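Long-range contacts in tyrosinase (Burkholderia thailandensis, PDB 5ZRD), which probably hydroxylates monophenols and oxidises the resulting catechols at a dinuclear copper centre, as tyrosinases do: residues Tyr175-Leu185 with Ile297-Gly305; Leu212-Asp223 with Asp279-Tyr289. All blocks are in the same frame, centred on the assembly; numbering follows the deposited sequence.

Contact 1 of 2, residues Tyr175-Leu185 with Ile297-Gly305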
loop_
_atom_site.group_PDB
_atom_site.type_symbol
_atom_site.label_atom_id
_atom_site.label_comp_id
_atom_site.label_asym_id
_atom_site.label_seq_id
_atom_site.Cartn_x
_atom_site.Cartn_y
_atom_site.Cartn_z
ATOM N N TYR A 175 -17.676 24.782 17.151
ATOM C CA TYR A 175 -18.491 23.690 17.655
ATOM C C TYR A 175 -18.523 23.724 19.192
ATOM O O TYR A 175 -17.484 23.935 19.796
ATOM C CB TYR A 175 -17.916 22.356 17.175
ATOM C CG TYR A 175 -18.591 21.197 17.848
ATOM C CD1 TYR A 175 -19.872 20.813 17.472
ATOM C CD2 TYR A 175 -17.984 20.550 18.918
ATOM C CE1 TYR A 175 -20.504 19.754 18.103
ATOM C CE2 TYR A 175 -18.630 19.530 19.598
ATOM C CZ TYR A 175 -19.895 19.135 19.187
ATOM O OH TYR A 175 -20.523 18.112 19.822
ATOM N N VAL A 176 -19.675 23.499 19.821
ATOM C CA VAL A 176 -19.745 23.477 21.293
ATOM C C VAL A 176 -20.079 22.044 21.751
ATOM O O VAL A 176 -20.930 21.345 21.178
ATOM C CB VAL A 176 -20.724 24.547 21.838
ATOM C CG1 VAL A 176 -22.020 24.601 21.056
ATOM C CG2 VAL A 176 -21.057 24.413 23.316
ATOM N N THR A 177 -19.400 21.585 22.806
ATOM C CA THR A 177 -19.550 20.206 23.207
ATOM C C THR A 177 -20.958 20.062 23.747
ATOM O O THR A 177 -21.462 21.061 24.304
ATOM C CB THR A 177 -18.487 19.768 24.217
ATOM O OG1 THR A 177 -18.527 20.612 25.362
ATOM C CG2 THR A 177 -17.084 19.812 23.650
ATOM N N VAL A 178 -21.545 18.867 23.579
ATOM C CA VAL A 178 -22.852 18.583 24.146
ATOM C C VAL A 178 -22.853 17.259 24.904
ATOM O O VAL A 178 -22.118 16.368 24.607
ATOM C CB VAL A 178 -23.949 18.557 23.060
ATOM C CG1 VAL A 178 -23.997 19.888 22.341
ATOM C CG2 VAL A 178 -23.784 17.412 22.061
ATOM N N ARG A 179 -23.786 17.191 25.837
ATOM C CA ARG A 179 -24.103 16.063 26.655
ATOM C C ARG A 179 -25.530 15.624 26.336
ATOM O O ARG A 179 -26.282 16.349 25.669
ATOM C CB ARG A 179 -23.998 16.472 28.125
ATOM C CG ARG A 179 -22.572 16.794 28.572
ATOM C CD ARG A 179 -22.537 17.628 29.836
ATOM N NE ARG A 179 -21.170 18.074 30.132
ATOM C CZ ARG A 179 -20.896 18.992 31.033
ATOM N NH1 ARG A 179 -21.856 19.381 31.854
ATOM N NH2 ARG A 179 -19.690 19.538 31.103
ATOM N N TYR A 180 -25.859 14.415 26.760
ATOM C CA TYR A 180 -27.218 13.947 26.770
ATOM C C TYR A 180 -28.105 15.089 27.270
ATOM O O TYR A 180 -27.758 15.699 28.251
ATOM C CB TYR A 180 -27.296 12.733 27.682
ATOM C CG TYR A 180 -28.651 12.136 27.931
ATOM C CD1 TYR A 180 -29.470 12.609 28.951
ATOM C CD2 TYR A 180 -29.084 11.039 27.205
ATOM C CE1 TYR A 180 -30.720 12.060 29.191
ATOM C CE2 TYR A 180 -30.323 10.465 27.440
ATOM C CZ TYR A 180 -31.140 10.972 28.446
ATOM O OH TYR A 180 -32.322 10.353 28.730
ATOM N N PRO A 181 -29.230 15.362 26.613
ATOM C CA PRO A 181 -29.850 14.453 25.598
ATOM C C PRO A 181 -29.594 14.926 24.166
ATOM O O PRO A 181 -30.295 14.517 23.251
ATOM C CB PRO A 181 -31.351 14.586 25.884
ATOM C CG PRO A 181 -31.455 16.063 26.194
ATOM C CD PRO A 181 -30.202 16.398 26.992
ATOM N N LEU A 182 -28.574 15.748 23.981
ATOM C CA LEU A 182 -28.247 16.336 22.654
ATOM C C LEU A 182 -27.223 15.492 21.871
ATOM O O LEU A 182 -26.469 14.666 22.428
ATOM C CB LEU A 182 -27.697 17.750 22.859
ATOM C CG LEU A 182 -28.651 18.751 23.515
ATOM C CD1 LEU A 182 -28.068 20.168 23.457
ATOM C CD2 LEU A 182 -29.996 18.720 22.820
ATOM N N SER A 183 -27.210 15.757 20.557
ATOM C CA SER A 183 -26.288 15.185 19.621
ATOM C C SER A 183 -25.320 16.247 19.087
ATOM O O SER A 183 -25.695 17.411 18.792
ATOM C CB SER A 183 -27.044 14.546 18.503
ATOM O OG SER A 183 -26.167 13.843 17.643
ATOM N N GLY A 184 -24.064 15.845 18.911
ATOM C CA GLY A 184 -23.112 16.732 18.225
ATOM C C GLY A 184 -22.266 16.038 17.173
ATOM O O GLY A 184 -21.150 16.431 16.958
ATOM N N LEU A 185 -22.802 15.073 16.457
ATOM C CA LEU A 185 -22.055 14.455 15.356
ATOM C C LEU A 185 -22.456 15.188 14.062
ATOM O O LEU A 185 -23.622 15.176 13.708
ATOM C CB LEU A 185 -22.387 12.961 15.322
ATOM C CG LEU A 185 -21.437 12.077 14.530
ATOM C CD1 LEU A 185 -20.105 11.859 15.269
ATOM C CD2 LEU A 185 -22.107 10.740 14.229
ATOM N N ILE A 297 -32.021 2.703 19.600
ATOM C CA ILE A 297 -31.024 3.578 19.025
ATOM C C ILE A 297 -30.813 4.748 19.984
ATOM O O ILE A 297 -31.781 5.416 20.332
ATOM C CB ILE A 297 -31.514 4.069 17.654
ATOM C CG1 ILE A 297 -31.793 2.892 16.717
ATOM C CG2 ILE A 297 -30.561 5.081 17.041
ATOM C CD1 ILE A 297 -30.636 1.943 16.568
ATOM N N ALA A 298 -29.571 4.987 20.413
ATOM C CA ALA A 298 -29.225 6.196 21.163
ATOM C C ALA A 298 -28.735 7.274 20.184
ATOM O O ALA A 298 -27.503 7.373 19.863
ATOM C CB ALA A 298 -28.173 5.890 22.218
ATOM N N GLY A 299 -29.689 8.124 19.772
ATOM C CA GLY A 299 -29.440 9.210 18.814
ATOM C C GLY A 299 -28.783 10.430 19.444
ATOM O O GLY A 299 -28.391 11.347 18.701
ATOM N N ALA A 300 -28.635 10.467 20.786
ATOM C CA ALA A 300 -27.889 11.568 21.432
ATOM C C ALA A 300 -26.367 11.331 21.343
ATOM O O ALA A 300 -25.752 10.703 22.186
ATOM C CB ALA A 300 -28.338 11.756 22.856
ATOM N N ASN A 301 -25.761 11.834 20.291
ATOM C CA ASN A 301 -24.351 11.540 20.013
ATOM C C ASN A 301 -23.464 12.608 20.681
ATOM O O ASN A 301 -22.760 13.400 20.020
ATOM C CB ASN A 301 -24.090 11.468 18.514
ATOM C CG ASN A 301 -24.665 10.240 17.844
ATOM O OD1 ASN A 301 -24.725 9.147 18.424
ATOM N ND2 ASN A 301 -24.981 10.379 16.568
ATOM N N GLY A 302 -23.489 12.598 21.996
ATOM C CA GLY A 302 -22.739 13.557 22.790
ATOM C C GLY A 302 -21.248 13.256 22.809
ATOM O O GLY A 302 -20.819 12.152 22.534
ATOM N N ASP A 303 -20.448 14.258 23.112
ATOM C CA ASP A 303 -19.028 14.079 22.961
ATOM C C ASP A 303 -18.476 12.994 23.886
ATOM O O ASP A 303 -17.663 12.195 23.459
ATOM C CB ASP A 303 -18.290 15.413 23.104
ATOM C CG ASP A 303 -18.579 16.351 21.959
ATOM O OD1 ASP A 303 -19.595 17.068 22.072
ATOM O OD2 ASP A 303 -17.816 16.358 20.947
ATOM N N MET A 304 -18.985 12.927 25.112
ATOM C CA MET A 304 -18.529 11.970 26.141
ATOM C C MET A 304 -18.852 10.510 25.764
ATOM O O MET A 304 -18.312 9.604 26.370
ATOM C CB MET A 304 -19.186 12.293 27.490
ATOM C CG MET A 304 -18.453 13.357 28.292
ATOM S SD MET A 304 -16.862 12.811 28.953
ATOM C CE MET A 304 -17.382 11.620 30.176
ATOM N N GLY A 305 -19.708 10.270 24.771
ATOM C CA GLY A 305 -20.256 8.945 24.498
ATOM C C GLY A 305 -19.325 8.024 23.741
ATOM O O GLY A 305 -19.613 6.850 23.673
HETATM O O HOH W 1 -20.289 15.241 26.163
#
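Tyr-175 reaches across to Asp-303, and the meeting is a worked example of how one buried carboxylate can order two largely irregular loops. The phenol OH of Tyr-175 donates to Asp-303 OD1 at 2.6 Å, arriving on the syn side, with ring and carboxylate planes turned 59° apart. Thr-177 lays its CB and CG2 beside the same oxygen, while its hydroxyl turns to Phe-152. Next along the chain, Val-178 N is the second donor to Asp-303 OD1, at 3.1 Å and nearly straight (162°). Asp-303 N donates back to Val-178 O at 3.1 Å, so backbone and side chain of Asp-303 both bond to Val-178, whose O also takes a water that links it to Met-304 N. Because Lys-171 and Thr-309 hold the other oxygen, OD2, the carboxylate is fixed in rotation and its charge is probably well compensated.

After the cis peptide, Pro-181 and Leu-182 offer mainly their carbonyls: the methyl CB of Ala-300 sits 3.4 Å from Pro-181 O and 3.5 Å from Leu-182 O. Ser-183 has its hydroxyl swung trans to its own amide (chi1 -173°), which brings OG alongside Asn-301, where Asn-301 N makes a weak hydrogen bond to it at 3.3 Å; Thr-195 is its stronger partner. Asn-301, the centre of an inverse gamma turn, accepts at its O from Gly-184 N at 3.0 Å, the donor standing well above the carbonyl plane. Leu-185 closes the run with CD2 against the amide of Asn-301.

The buried pairing is flanked by helix 189-200, whose His-198 packs on Ser-183 and Ala-300, by helix 205-221 beside Tyr-180 and Pro-181, and by helix 315-334 against Met-304. Strand 295-297 of a mixed sheet leads into the second loop.

Contact 2 of 2, residues Leu212-Asp223 with Asp279-Tyr289. With CU (copper (II) ion), chain K.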
loop_
_atom_site.group_PDB
_atom_site.type_symbol
_atom_site.label_atom_id
_atom_site.label_comp_id
_atom_site.label_asym_id
_atom_site.label_seq_id
_atom_site.Cartn_x
_atom_site.Cartn_y
_atom_site.Cartn_z
ATOM N N LEU A 212 -30.777 14.899 32.054
ATOM C CA LEU A 212 -29.442 14.350 32.216
ATOM C C LEU A 212 -29.312 13.877 33.670
ATOM O O LEU A 212 -28.822 12.791 33.934
ATOM C CB LEU A 212 -28.403 15.408 31.833
ATOM C CG LEU A 212 -26.956 15.132 32.256
ATOM C CD1 LEU A 212 -26.457 13.816 31.688
ATOM C CD2 LEU A 212 -26.049 16.241 31.814
ATOM N N ASN A 213 -29.797 14.660 34.611
ATOM C CA ASN A 213 -29.543 14.331 36.016
ATOM C C ASN A 213 -30.285 13.042 36.346
ATOM O O ASN A 213 -29.797 12.134 37.048
ATOM C CB ASN A 213 -29.886 15.494 36.956
ATOM C CG ASN A 213 -28.774 16.515 36.979
ATOM O OD1 ASN A 213 -27.618 16.159 36.711
ATOM N ND2 ASN A 213 -29.109 17.767 37.258
ATOM N N SER A 214 -31.434 12.932 35.729
ATOM C CA SER A 214 -32.293 11.798 35.979
ATOM C C SER A 214 -31.702 10.517 35.348
ATOM O O SER A 214 -31.730 9.431 35.954
ATOM C CB SER A 214 -33.671 12.153 35.477
ATOM O OG SER A 214 -34.358 10.987 35.156
ATOM N N ASN A 215 -31.156 10.635 34.131
ATOM C CA ASN A 215 -30.402 9.535 33.476
ATOM C C ASN A 215 -29.210 9.156 34.358
ATOM O O ASN A 215 -29.013 7.981 34.634
ATOM C CB ASN A 215 -29.958 9.933 32.066
ATOM C CG ASN A 215 -29.439 8.813 31.191
ATOM O OD1 ASN A 215 -28.398 8.951 30.532
ATOM N ND2 ASN A 215 -30.151 7.716 31.144
ATOM N N VAL A 216 -28.481 10.126 34.895
ATOM C CA VAL A 216 -27.329 9.743 35.676
ATOM C C VAL A 216 -27.816 8.985 36.914
ATOM O O VAL A 216 -27.181 7.985 37.311
ATOM C CB VAL A 216 -26.453 10.955 36.018
ATOM C CG1 VAL A 216 -25.465 10.654 37.133
ATOM C CG2 VAL A 216 -25.714 11.437 34.775
ATOM N N ARG A 217 -28.948 9.416 37.500
ATOM C CA ARG A 217 -29.426 8.748 38.754
ATOM C C ARG A 217 -29.861 7.296 38.482
ATOM O O ARG A 217 -29.665 6.393 39.309
ATOM C CB ARG A 217 -30.586 9.534 39.361
ATOM C CG ARG A 217 -30.196 10.846 40.029
ATOM C CD ARG A 217 -31.433 11.518 40.617
ATOM N NE ARG A 217 -31.928 10.747 41.757
ATOM C CZ ARG A 217 -33.206 10.679 42.142
ATOM N NH1 ARG A 217 -34.105 11.525 41.657
ATOM N NH2 ARG A 217 -33.581 9.709 42.957
ATOM N N ALA A 218 -30.466 7.085 37.320
ATOM C CA ALA A 218 -30.993 5.776 36.921
ATOM C C ALA A 218 -29.835 4.815 36.660
ATOM O O ALA A 218 -29.882 3.686 37.050
ATOM C CB ALA A 218 -31.856 5.899 35.681
ATOM N N TRP A 219 -28.841 5.270 35.923
ATOM C CA TRP A 219 -27.638 4.477 35.700
ATOM C C TRP A 219 -27.002 4.080 37.036
ATOM O O TRP A 219 -26.639 2.916 37.235
ATOM C CB TRP A 219 -26.638 5.257 34.858
ATOM C CG TRP A 219 -26.766 5.085 33.377
ATOM C CD1 TRP A 219 -27.489 5.857 32.515
ATOM C CD2 TRP A 219 -26.074 4.136 32.562
ATOM N NE1 TRP A 219 -27.297 5.452 31.225
ATOM C CE2 TRP A 219 -26.445 4.390 31.222
ATOM C CE3 TRP A 219 -25.208 3.074 32.825
ATOM C CZ2 TRP A 219 -25.942 3.653 30.157
ATOM C CZ3 TRP A 219 -24.727 2.330 31.767
ATOM C CH2 TRP A 219 -25.094 2.610 30.454
ATOM N N LEU A 220 -26.876 5.040 37.951
ATOM C CA LEU A 220 -26.281 4.742 39.275
ATOM C C LEU A 220 -27.154 3.762 40.071
ATOM O O LEU A 220 -26.651 2.813 40.682
ATOM C CB LEU A 220 -26.081 6.050 40.035
ATOM C CG LEU A 220 -24.916 6.894 39.528
ATOM C CD1 LEU A 220 -25.041 8.304 40.052
ATOM C CD2 LEU A 220 -23.591 6.291 39.955
ATOM N N LYS A 221 -28.458 3.993 40.051
ATOM C CA LYS A 221 -29.379 3.098 40.714
ATOM C C LYS A 221 -29.352 1.701 40.089
ATOM O O LYS A 221 -29.227 0.750 40.819
ATOM C CB LYS A 221 -30.815 3.620 40.651
ATOM C CG LYS A 221 -31.743 2.912 41.621
ATOM C CD LYS A 221 -33.146 3.499 41.679
ATOM C CE LYS A 221 -34.030 2.804 42.702
ATOM N NZ LYS A 221 -35.447 2.725 42.256
ATOM N N GLY A 222 -29.458 1.573 38.759
ATOM C CA GLY A 222 -29.713 0.252 38.121
ATOM C C GLY A 222 -31.208 -0.001 37.895
ATOM O O GLY A 222 -31.647 -1.112 37.564
ATOM N N ASP A 223 -32.005 1.055 38.053
ATOM C CA ASP A 223 -33.446 1.016 37.831
ATOM C C ASP A 223 -33.903 2.483 37.736
ATOM O O ASP A 223 -33.041 3.358 37.926
ATOM C CB ASP A 223 -34.125 0.262 38.987
ATOM C CG ASP A 223 -35.298 -0.551 38.529
ATOM O OD1 ASP A 223 -35.977 -0.083 37.575
ATOM O OD2 ASP A 223 -35.505 -1.642 39.124
ATOM N N ASP A 279 -19.620 3.217 31.873
ATOM C CA ASP A 279 -21.041 3.563 32.104
ATOM C C ASP A 279 -21.270 5.067 32.164
ATOM O O ASP A 279 -22.239 5.572 31.585
ATOM C CB ASP A 279 -21.569 2.928 33.400
ATOM C CG ASP A 279 -21.542 1.388 33.378
ATOM O OD1 ASP A 279 -21.512 0.757 32.281
ATOM O OD2 ASP A 279 -21.550 0.803 34.481
ATOM N N ILE A 280 -20.374 5.787 32.843
ATOM C CA ILE A 280 -20.581 7.184 33.131
ATOM C C ILE A 280 -20.426 7.933 31.807
ATOM O O ILE A 280 -21.163 8.838 31.530
ATOM C CB ILE A 280 -19.635 7.698 34.250
ATOM C CG1 ILE A 280 -19.987 7.163 35.644
ATOM C CG2 ILE A 280 -19.567 9.208 34.283
ATOM C CD1 ILE A 280 -21.411 7.464 36.127
ATOM N N HIS A 281 -19.437 7.574 31.016
ATOM C CA HIS A 281 -19.315 8.104 29.697
ATOM C C HIS A 281 -20.618 7.903 28.908
ATOM O O HIS A 281 -21.027 8.787 28.219
ATOM C CB HIS A 281 -18.175 7.395 28.962
ATOM C CG HIS A 281 -16.826 7.986 29.191
ATOM N ND1 HIS A 281 -16.252 8.862 28.292
ATOM C CD2 HIS A 281 -15.914 7.771 30.165
ATOM C CE1 HIS A 281 -15.032 9.149 28.700
ATOM N NE2 HIS A 281 -14.813 8.536 29.883
ATOM N N LEU A 282 -21.219 6.715 28.922
ATOM C CA LEU A 282 -22.367 6.514 28.075
ATOM C C LEU A 282 -23.577 7.292 28.620
ATOM O O LEU A 282 -24.371 7.808 27.862
ATOM C CB LEU A 282 -22.683 5.022 27.947
ATOM C CG LEU A 282 -21.615 4.148 27.301
ATOM C CD1 LEU A 282 -22.227 2.891 26.703
ATOM C CD2 LEU A 282 -20.808 4.879 26.242
ATOM N N ALA A 283 -23.751 7.346 29.925
ATOM C CA ALA A 283 -24.884 8.059 30.511
ATOM C C ALA A 283 -24.798 9.555 30.175
ATOM O O ALA A 283 -25.730 10.165 29.617
ATOM C CB ALA A 283 -24.904 7.839 31.998
ATOM N N VAL A 284 -23.658 10.152 30.497
ATOM C CA VAL A 284 -23.422 11.554 30.226
ATOM C C VAL A 284 -23.382 11.816 28.715
ATOM O O VAL A 284 -23.761 12.894 28.261
ATOM C CB VAL A 284 -22.121 11.996 30.897
ATOM C CG1 VAL A 284 -21.691 13.359 30.386
ATOM C CG2 VAL A 284 -22.253 11.999 32.411
ATOM N N GLY A 285 -22.905 10.861 27.926
ATOM C CA GLY A 285 -22.630 11.082 26.477
ATOM C C GLY A 285 -23.713 10.562 25.521
ATOM O O GLY A 285 -23.464 10.531 24.298
ATOM N N GLY A 286 -24.872 10.115 26.024
ATOM C CA GLY A 286 -26.092 10.026 25.194
ATOM C C GLY A 286 -26.933 8.755 25.310
ATOM O O GLY A 286 -27.950 8.641 24.581
ATOM N N PHE A 287 -26.580 7.795 26.171
ATOM C CA PHE A 287 -27.387 6.574 26.335
ATOM C C PHE A 287 -28.327 6.680 27.553
ATOM O O PHE A 287 -27.888 6.862 28.726
ATOM C CB PHE A 287 -26.469 5.365 26.489
ATOM C CG PHE A 287 -25.676 5.050 25.256
ATOM C CD1 PHE A 287 -24.587 5.822 24.910
ATOM C CD2 PHE A 287 -26.028 3.995 24.437
ATOM C CE1 PHE A 287 -23.862 5.557 23.762
ATOM C CE2 PHE A 287 -25.278 3.703 23.310
ATOM C CZ PHE A 287 -24.203 4.491 22.972
ATOM N N ASP A 288 -29.623 6.594 27.262
ATOM C CA ASP A 288 -30.697 6.404 28.248
ATOM C C ASP A 288 -30.483 5.085 28.936
ATOM O O ASP A 288 -30.369 4.109 28.214
ATOM C CB ASP A 288 -32.047 6.307 27.494
ATOM C CG ASP A 288 -33.172 7.106 28.152
ATOM O OD1 ASP A 288 -33.047 7.595 29.302
ATOM O OD2 ASP A 288 -34.217 7.257 27.483
ATOM N N TYR A 289 -30.445 4.984 30.281
ATOM C CA TYR A 289 -30.375 3.608 30.902
ATOM C C TYR A 289 -31.525 2.740 30.365
ATOM O O TYR A 289 -31.358 1.523 30.153
ATOM C CB TYR A 289 -30.446 3.584 32.434
ATOM C CG TYR A 289 -29.952 2.293 33.055
ATOM C CD1 TYR A 289 -28.638 1.882 32.870
ATOM C CD2 TYR A 289 -30.775 1.475 33.829
ATOM C CE1 TYR A 289 -28.152 0.710 33.436
ATOM C CE2 TYR A 289 -30.310 0.284 34.381
ATOM C CZ TYR A 289 -28.985 -0.097 34.200
ATOM O OH TYR A 289 -28.462 -1.244 34.758
HETATM CU CU CU K . -12.941 8.092 30.422
#
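Trp-219 is sandwiched between Ala-283 and Tyr-289, and this is where the contact is tight. The Ala-283 methyl CB lies over one face, 3.4 Å from the centroid of the five-membered ring, a CH-pi contact. On the opposite face Tyr-289 presents its edge in a T-shaped stack, planes at 63° and CD1 only 3.4 Å from Trp-219 CD2. At the indole edge, NE1 donates to Phe-287 O at 2.9 Å (160°), fixing the ring's position and rotation. Its far end, CZ3, rests 3.6 Å from Asp-279 CB; the Asp-279 carboxylate is hydrogen-bonded to Ser-465 and His-463.

Packing is sparser toward the Leu-212 end of the segment, where Val-216 CG2 meets Val-284 CG2 at 4.2 Å and Leu-212 CD1 lies 4.1 Å from Val-284 CA. Exposed Asp-223 and Asp-288 mark the solvent side.

The axes of helical segments 212-221 and 279-285 run roughly antiparallel (152°), approaching to 9.2 Å; a Schellman motif at Gly-286 turns the chain back toward Trp-219. Helix 274-285, a histidine-bearing helix of the type-3 copper centre known from tyrosinases, carries His-277 and His-281, which bind copper with His-320. Strands 441-450 and 456-466 and helix 237-244 pack around the indole.

How the contacts relate
The centres of the two contacts lie about 13 Å apart, and contact 2 is nested within the chain loop that contact 1 closes: the order is 175-185, 212-223, 279-289, 297-305. They touch directly. Tyr-180 OH probably hydrogen-bonds to Asp-288 OD1 at 2.9 Å, and the backbones of Tyr-180 and Val-284 are hydrogen-bonded. Met-304 O, at 2.9 Å, is the probable acceptor for His-281 ND1, so the loop of contact 1 supplies a second-shell partner that would orient a copper-binding imidazole. Helix 205-221 supplies one side of contact 2 and also touches Tyr-180, Pro-181 and Leu-182 of contact 1. Within the tyrosinase central domain the two contacts thus meet beside the copper held by His-277, His-281 and His-320.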